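Local coordinates for probable zinc protease PqqL (Escherichia coli, PDB 6OFS), which probably cleaves peptides in the periplasm as a zinc-dependent endopeptidase of the M16 family, at residues L518-V523 with P592-I597. Numbering follows the deposited sequence.
Sequences LQIIAV and PGFQLI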
loop_
_atom_site.group_PDB
_atom_site.type_symbol
_atom_site.label_atom_id
_atom_site.label_comp_id
_atom_site.label_asym_id
_atom_site.label_seq_id
_atom_site.Cartn_x
_atom_site.Cartn_y
_atom_site.Cartn_z
ATOM N N LEU A 518 -3.573 -31.291 -5.510
ATOM C CA LEU A 518 -2.826 -31.355 -4.258
ATOM C C LEU A 518 -3.389 -30.337 -3.281
ATOM O O LEU A 518 -3.723 -29.230 -3.677
ATOM C CB LEU A 518 -1.326 -31.089 -4.509
ATOM C CG LEU A 518 -0.375 -31.189 -3.308
ATOM C CD1 LEU A 518 -0.129 -32.634 -2.900
ATOM C CD2 LEU A 518 0.938 -30.515 -3.602
ATOM N N GLN A 519 -3.516 -30.723 -2.018
ATOM C CA GLN A 519 -3.994 -29.823 -0.979
ATOM C C GLN A 519 -2.997 -29.750 0.172
ATOM O O GLN A 519 -2.548 -30.780 0.683
ATOM C CB GLN A 519 -5.379 -30.238 -0.462
ATOM C CG GLN A 519 -6.078 -29.153 0.361
ATOM C CD GLN A 519 -6.777 -28.120 -0.487
ATOM O OE1 GLN A 519 -7.558 -28.434 -1.395
ATOM N NE2 GLN A 519 -6.530 -26.857 -0.194
ATOM N N ILE A 520 -2.638 -28.512 0.551
ATOM C CA ILE A 520 -1.791 -28.231 1.695
ATOM C C ILE A 520 -2.628 -27.393 2.644
ATOM O O ILE A 520 -3.113 -26.330 2.251
ATOM C CB ILE A 520 -0.434 -27.557 1.352
ATOM C CG1 ILE A 520 0.350 -28.354 0.274
ATOM C CG2 ILE A 520 0.415 -27.349 2.640
ATOM C CD1 ILE A 520 1.531 -27.597 -0.400
ATOM N N ILE A 521 -2.842 -27.895 3.872
ATOM C CA ILE A 521 -3.529 -27.134 4.908
ATOM C C ILE A 521 -2.602 -26.923 6.084
ATOM O O ILE A 521 -2.290 -27.870 6.811
ATOM C CB ILE A 521 -4.929 -27.619 5.352
ATOM C CG1 ILE A 521 -5.821 -27.985 4.147
ATOM C CG2 ILE A 521 -5.593 -26.547 6.242
ATOM C CD1 ILE A 521 -7.151 -28.614 4.511
ATOM N N ALA A 522 -2.161 -25.671 6.274
ATOM C CA ALA A 522 -1.337 -25.278 7.414
ATOM C C ALA A 522 -2.340 -25.021 8.540
ATOM O O ALA A 522 -3.304 -24.267 8.372
ATOM C CB ALA A 522 -0.529 -24.028 7.093
ATOM N N VAL A 523 -2.181 -25.777 9.629
ATOM C CA VAL A 523 -3.056 -25.752 10.800
ATOM C C VAL A 523 -2.234 -25.221 11.941
ATOM O O VAL A 523 -1.254 -25.847 12.331
ATOM C CB VAL A 523 -3.641 -27.161 11.133
ATOM C CG1 VAL A 523 -4.618 -27.099 12.310
ATOM C CG2 VAL A 523 -4.293 -27.814 9.911
ATOM N N PRO A 592 4.604 -24.378 -6.808
ATOM C CA PRO A 592 3.851 -23.142 -6.505
ATOM C C PRO A 592 2.947 -23.186 -5.264
ATOM O O PRO A 592 2.837 -22.180 -4.562
ATOM C CB PRO A 592 3.051 -22.911 -7.790
ATOM C CG PRO A 592 3.895 -23.511 -8.841
ATOM C CD PRO A 592 4.361 -24.778 -8.212
ATOM N N GLY A 593 2.343 -24.347 -4.995
ATOM C CA GLY A 593 1.514 -24.577 -3.816
ATOM C C GLY A 593 2.301 -24.353 -2.535
ATOM O O GLY A 593 1.855 -23.623 -1.642
ATOM N N PHE A 594 3.518 -24.928 -2.475
ATOM C CA PHE A 594 4.442 -24.789 -1.348
ATOM C C PHE A 594 4.983 -23.349 -1.221
ATOM O O PHE A 594 5.113 -22.842 -0.095
ATOM C CB PHE A 594 5.598 -25.784 -1.472
ATOM C CG PHE A 594 5.226 -27.218 -1.208
ATOM C CD1 PHE A 594 4.830 -28.055 -2.248
ATOM C CD2 PHE A 594 5.310 -27.750 0.076
ATOM C CE1 PHE A 594 4.494 -29.390 -2.001
ATOM C CE2 PHE A 594 4.980 -29.090 0.321
ATOM C CZ PHE A 594 4.575 -29.900 -0.717
ATOM N N GLN A 595 5.282 -22.698 -2.374
ATOM C CA GLN A 595 5.779 -21.314 -2.419
ATOM C C GLN A 595 4.758 -20.356 -1.827
ATOM O O GLN A 595 5.140 -19.435 -1.115
ATOM C CB GLN A 595 6.083 -20.854 -3.862
ATOM C CG GLN A 595 7.237 -21.576 -4.532
ATOM C CD GLN A 595 7.427 -21.217 -5.977
ATOM O OE1 GLN A 595 6.487 -20.894 -6.706
ATOM N NE2 GLN A 595 8.663 -21.281 -6.427
ATOM N N LEU A 596 3.470 -20.563 -2.134
ATOM C CA LEU A 596 2.406 -19.687 -1.663
ATOM C C LEU A 596 2.146 -19.858 -0.184
ATOM O O LEU A 596 1.987 -18.848 0.487
ATOM C CB LEU A 596 1.127 -19.817 -2.515
ATOM C CG LEU A 596 -0.011 -18.818 -2.235
ATOM C CD1 LEU A 596 0.456 -17.376 -2.246
ATOM C CD2 LEU A 596 -1.159 -19.029 -3.177
ATOM N N ILE A 597 2.175 -21.099 0.336
ATOM C CA ILE A 597 2.032 -21.384 1.778
ATOM C C ILE A 597 3.137 -20.640 2.558
ATOM O O ILE A 597 2.844 -19.933 3.528
ATOM C CB ILE A 597 2.059 -22.926 2.044
ATOM C CG1 ILE A 597 0.648 -23.548 1.964
ATOM C CG2 ILE A 597 2.761 -23.296 3.354
ATOM C CD1 ILE A 597 -0.328 -23.222 3.119
#
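Ile-520 reaches from the strand to set its CD1 methyl squarely over one face of the Phe-594 ring, 3.5 Å from the ring centroid and only 1° off the normal. This is a CH-pi contact, with the two side chains crossing at about a right angle; the unbranched arm of isoleucine carries a methyl to the middle of the broad, flat face that phenylalanine offers. The first bond of Phe-594 runs to the side, but with CG anti to the carbonyl carbon (chi1 -72°) the ring ends nearer the strand and beneath that methyl. Leu-518, forked at its tip, adds a second methyl, CD2, at an oblique approach to the same ring, 4.1 Å from Phe-594 CE1. Ile-520 CD1 also lies 4.0 Å from the carbonyl carbon C of Gly-593, which presents only backbone here. One turn from Gly-593, Ile-597 packs its CG1 at 3.9 Å against Ile-520 CG2, and its CD1 meets the single methyl CB of Ala-522 at 4.1 Å. Ile-597 also touches Leu-581 and Val-583 of the adjacent strand 579-586, while Ile-521, on the other face of the sheet, packs on helix 848-862. All the side chains that meet are apolar and buried. With the two short segments nearly parallel, their axes 16° apart and 9.3 Å at closest approach, this is the helix-on-sheet packing of an alpha/beta layered domain in the M16 fold.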